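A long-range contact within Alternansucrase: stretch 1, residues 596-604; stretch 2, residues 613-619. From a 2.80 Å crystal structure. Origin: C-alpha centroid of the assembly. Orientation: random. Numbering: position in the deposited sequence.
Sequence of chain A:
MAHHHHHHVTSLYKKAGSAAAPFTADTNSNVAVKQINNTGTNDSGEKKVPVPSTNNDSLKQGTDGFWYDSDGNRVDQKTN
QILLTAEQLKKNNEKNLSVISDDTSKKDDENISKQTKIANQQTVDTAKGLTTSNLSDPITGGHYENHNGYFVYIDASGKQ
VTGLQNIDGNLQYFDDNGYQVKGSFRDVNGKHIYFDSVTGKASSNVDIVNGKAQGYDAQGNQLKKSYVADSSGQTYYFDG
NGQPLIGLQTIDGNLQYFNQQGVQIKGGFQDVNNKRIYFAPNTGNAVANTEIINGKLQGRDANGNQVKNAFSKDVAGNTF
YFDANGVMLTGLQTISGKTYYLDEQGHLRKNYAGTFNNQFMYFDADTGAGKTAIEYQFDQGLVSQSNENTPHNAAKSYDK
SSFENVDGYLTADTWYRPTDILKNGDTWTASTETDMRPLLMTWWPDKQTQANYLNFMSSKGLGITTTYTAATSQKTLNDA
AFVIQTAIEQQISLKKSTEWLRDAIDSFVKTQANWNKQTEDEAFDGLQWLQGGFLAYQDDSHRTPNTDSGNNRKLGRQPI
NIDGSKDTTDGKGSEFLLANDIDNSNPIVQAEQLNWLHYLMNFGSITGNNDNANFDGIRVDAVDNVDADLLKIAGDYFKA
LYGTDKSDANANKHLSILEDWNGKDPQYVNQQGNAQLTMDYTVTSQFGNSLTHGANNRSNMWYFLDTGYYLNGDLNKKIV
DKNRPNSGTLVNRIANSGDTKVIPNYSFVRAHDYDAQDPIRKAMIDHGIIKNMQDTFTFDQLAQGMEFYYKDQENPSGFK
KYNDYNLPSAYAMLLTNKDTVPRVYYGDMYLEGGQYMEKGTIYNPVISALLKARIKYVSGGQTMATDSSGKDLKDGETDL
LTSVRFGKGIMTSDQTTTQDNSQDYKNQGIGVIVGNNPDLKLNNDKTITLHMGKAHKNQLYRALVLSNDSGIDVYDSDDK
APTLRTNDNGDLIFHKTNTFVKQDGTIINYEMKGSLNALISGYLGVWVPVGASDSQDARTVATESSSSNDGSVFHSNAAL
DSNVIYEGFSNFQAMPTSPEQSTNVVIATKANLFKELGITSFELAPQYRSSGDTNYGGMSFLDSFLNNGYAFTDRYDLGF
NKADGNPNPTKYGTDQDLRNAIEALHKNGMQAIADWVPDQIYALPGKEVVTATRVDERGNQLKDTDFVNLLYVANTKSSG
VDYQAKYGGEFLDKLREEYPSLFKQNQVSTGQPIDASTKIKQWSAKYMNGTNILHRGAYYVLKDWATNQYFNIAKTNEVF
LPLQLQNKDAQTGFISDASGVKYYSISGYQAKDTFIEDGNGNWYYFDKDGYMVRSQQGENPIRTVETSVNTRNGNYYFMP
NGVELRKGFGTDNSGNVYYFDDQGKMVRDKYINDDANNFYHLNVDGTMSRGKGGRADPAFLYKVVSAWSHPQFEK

Stretch 1, residues 596-604: WLHYLMNFG
Stretch 2, residues 613-619: ANFDGIR

In this contact from alternansucrase, the end of one helix, a brief turn and the start of another helix pack against a loop that runs into a strand. Residues 596-601 form the last turns of a helix that begins earlier in the chain, with phi near -60 to -75° and psi near -40° until Met601, where psi relaxes to -14°. Asn602 leaves helical geometry at -121/31°, and Phe603 and Gly604 resume it at -56/-49° and -62/-44°. Opposing them, Ala613 (-111/36°), Asn614 (-109/140°), Phe615 (-64/150°) and Asp616 (-105/-33°) lead into strand 617-619. Helix and strand axes approach to 9.7 Å, their directions 126° apart. The register is set by the CA atoms of Met601 and Phe615, 4.8 Å apart, and of Gly604 and Ala613, 4.3 Å apart.

Met601 covers much of the apolar contact, although its CA-to-CB bond points away from the loop. Its first two torsions, both m (-61° and -62°), and a chi3 of 98°, between wells, fold the flexible thioether back. CE thereby comes within 3.5 Å of Phe615 CB, 3.4 Å of Ile618 CG2 and 3.6 Å of the carbonyl O of Gly617. An unbranched chain suits this place because it can turn back along the loop.

Phe615 points toward the first stretch, with chi1 -77° (m) and chi2 -77°. Leu600 O lies at the ring edge, near its plane, 3.3 Å from CD2, where the slightly positive ring hydrogens can face a carbonyl oxygen. The same CD2 lies 4.5 Å from Leu600 CB and 4.4 Å from Phe603 CB, looser apolar contacts. Leu600 is m,t (-65°, 162°), whereas Phe603 takes t at chi1 (-178°) with chi2 65°.

Further along, Ile618 also points toward the helix. Its chi1 of 59° (p) and chi2 of 170° (t) accompany the approach of CG2 to Met601 CE and, at 3.6 Å, to Leu597 CD1. Leu597 starts sideways, but its t,p conformation (178°, 60°) brings its end nearer, so a branched aliphatic side chain meets another without leaving a polar group unpaired.

The polar end is tighter. Asn614 starts sideways, and chi1 -72° (m) with chi2 -15° brings its amide to the backbone where the second helix begins. OD1 is 2.5 Å from Gly604 N and 3.3 Å from Phe603 N, the latter at too poor an angle for a hydrogen bond. Gly604 N also lies 3.2 Å from Ala613 O. Glycine fits here sterically: an ideal CB on Gly604 would point toward the loop and clash with Ala613 O at 2.5 Å and Asn614 OD1 at 2.6 Å.

Asn602 occupies the N-cap position, yet its side chain makes no capping bond. Its CA-to-CB bond points away from the loop, and with chi1 -65° (m) and chi2 -89° Asn602 ND2 donates to His598 O at 3.1 Å. His598 O also accepts from Asn602 N at 2.8 Å, so backbone and side chain of one residue both bind the last turn of the first helix.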

# COMPACT_ATOMS: atom_id res chain seq x y z
N TRP A 596 29.45 2.83 -0.85
CA TRP A 596 28.68 2.59 0.37
C TRP A 596 28.85 1.17 0.84
O TRP A 596 29.01 0.92 2.04
CB TRP A 596 27.21 2.87 0.11
CG TRP A 596 26.33 2.91 1.33
CD1 TRP A 596 26.66 3.34 2.57
CD2 TRP A 596 24.95 2.58 1.38
NE1 TRP A 596 25.58 3.27 3.40
CE2 TRP A 596 24.51 2.80 2.68
CE3 TRP A 596 24.04 2.09 0.44
CZ2 TRP A 596 23.20 2.57 3.09
CZ3 TRP A 596 22.73 1.84 0.85
CH2 TRP A 596 22.33 2.10 2.15
N LEU A 597 28.82 0.24 -0.10
CA LEU A 597 29.00 -1.18 0.20
C LEU A 597 30.37 -1.45 0.78
O LEU A 597 30.49 -2.22 1.72
CB LEU A 597 28.82 -2.03 -1.04
CG LEU A 597 29.03 -3.52 -0.89
CD1 LEU A 597 28.06 -4.12 0.12
CD2 LEU A 597 28.89 -4.18 -2.25
N HIS A 598 31.39 -0.84 0.23
CA HIS A 598 32.74 -0.97 0.78
C HIS A 598 32.75 -0.43 2.18
O HIS A 598 33.28 -1.06 3.10
CB HIS A 598 33.74 -0.22 -0.07
CG HIS A 598 35.15 -0.29 0.43
ND1 HIS A 598 36.01 -1.31 0.08
CD2 HIS A 598 35.86 0.56 1.20
CE1 HIS A 598 37.18 -1.10 0.64
NE2 HIS A 598 37.12 0.04 1.32
N TYR A 599 32.13 0.74 2.36
CA TYR A 599 32.09 1.41 3.66
C TYR A 599 31.47 0.53 4.74
O TYR A 599 31.95 0.51 5.87
CB TYR A 599 31.33 2.72 3.53
CG TYR A 599 31.01 3.44 4.82
CD1 TYR A 599 31.92 4.31 5.39
CD2 TYR A 599 29.78 3.31 5.43
CE1 TYR A 599 31.61 5.02 6.53
CE2 TYR A 599 29.46 4.02 6.56
CZ TYR A 599 30.37 4.88 7.11
OH TYR A 599 30.08 5.59 8.25
N LEU A 600 30.43 -0.23 4.39
CA LEU A 600 29.79 -1.11 5.36
C LEU A 600 30.65 -2.33 5.66
O LEU A 600 30.78 -2.72 6.82
CB LEU A 600 28.39 -1.54 4.88
CG LEU A 600 27.37 -0.40 4.74
CD1 LEU A 600 26.21 -0.82 3.88
CD2 LEU A 600 26.87 0.09 6.10
N MET A 601 31.24 -2.93 4.63
CA MET A 601 32.08 -4.12 4.81
C MET A 601 33.44 -3.80 5.43
O MET A 601 34.14 -4.71 5.87
CB MET A 601 32.31 -4.84 3.47
CG MET A 601 31.05 -5.35 2.78
SD MET A 601 30.15 -6.58 3.72
CE MET A 601 28.92 -5.49 4.44
N ASN A 602 33.80 -2.53 5.48
CA ASN A 602 34.96 -2.07 6.24
C ASN A 602 34.59 -1.04 7.30
O ASN A 602 35.39 -0.15 7.58
CB ASN A 602 36.00 -1.50 5.26
CG ASN A 602 36.54 -2.54 4.32
OD1 ASN A 602 37.53 -3.21 4.62
ND2 ASN A 602 35.87 -2.71 3.19
N PHE A 603 33.38 -1.12 7.84
CA PHE A 603 32.90 -0.07 8.73
C PHE A 603 33.85 0.15 9.87
O PHE A 603 34.27 1.27 10.13
CB PHE A 603 31.50 -0.35 9.26
CG PHE A 603 30.95 0.74 10.13
CD1 PHE A 603 30.70 1.99 9.61
CD2 PHE A 603 30.67 0.52 11.48
CE1 PHE A 603 30.19 3.01 10.41
CE2 PHE A 603 30.16 1.53 12.28
CZ PHE A 603 29.92 2.78 11.74
N GLY A 604 34.24 -0.94 10.52
CA GLY A 604 35.15 -0.90 11.67
C GLY A 604 36.54 -0.35 11.38
O GLY A 604 37.07 0.43 12.16
N ALA A 613 35.67 -5.07 13.80
CA ALA A 613 34.35 -4.47 13.92
C ALA A 613 33.71 -4.24 12.55
O ALA A 613 33.01 -3.25 12.35
CB ALA A 613 34.46 -3.18 14.72
N ASN A 614 33.94 -5.16 11.61
CA ASN A 614 33.47 -5.02 10.22
C ASN A 614 32.35 -5.99 9.87
O ASN A 614 32.37 -7.13 10.27
CB ASN A 614 34.62 -5.27 9.24
CG ASN A 614 35.63 -4.15 9.20
OD1 ASN A 614 35.38 -3.05 9.70
ND2 ASN A 614 36.77 -4.40 8.61
N PHE A 615 31.36 -5.54 9.11
CA PHE A 615 30.27 -6.42 8.67
C PHE A 615 30.86 -7.49 7.74
O PHE A 615 31.83 -7.23 7.04
CB PHE A 615 29.18 -5.62 7.92
CG PHE A 615 28.25 -4.82 8.83
CD1 PHE A 615 27.22 -5.45 9.53
CD2 PHE A 615 28.36 -3.45 8.92
CE1 PHE A 615 26.36 -4.73 10.33
CE2 PHE A 615 27.49 -2.72 9.71
CZ PHE A 615 26.50 -3.37 10.42
N ASP A 616 30.26 -8.67 7.73
CA ASP A 616 30.79 -9.81 6.93
C ASP A 616 29.99 -10.10 5.68
O ASP A 616 30.55 -10.58 4.71
CB ASP A 616 30.81 -11.09 7.77
CG ASP A 616 31.54 -10.92 9.08
OD1 ASP A 616 32.79 -10.95 9.11
OD2 ASP A 616 30.83 -10.70 10.08
N GLY A 617 28.69 -9.88 5.74
CA GLY A 617 27.82 -10.13 4.60
C GLY A 617 26.77 -9.06 4.50
O GLY A 617 26.72 -8.17 5.34
N ILE A 618 25.90 -9.15 3.51
CA ILE A 618 24.83 -8.17 3.34
C ILE A 618 23.47 -8.81 3.08
O ILE A 618 23.39 -9.93 2.64
CB ILE A 618 25.12 -7.22 2.15
CG1 ILE A 618 25.28 -8.04 0.87
CG2 ILE A 618 26.38 -6.39 2.41
CD1 ILE A 618 25.34 -7.20 -0.40
N ARG A 619 22.43 -8.05 3.37
CA ARG A 619 21.10 -8.30 2.87
C ARG A 619 20.79 -7.20 1.86
O ARG A 619 21.01 -6.03 2.15
CB ARG A 619 20.11 -8.23 4.02
CG ARG A 619 18.64 -8.24 3.61
CD ARG A 619 17.75 -7.95 4.82
NE ARG A 619 16.32 -7.88 4.50
CZ ARG A 619 15.69 -6.83 3.97
NH1 ARG A 619 16.35 -5.72 3.70
NH2 ARG A 619 14.39 -6.90 3.70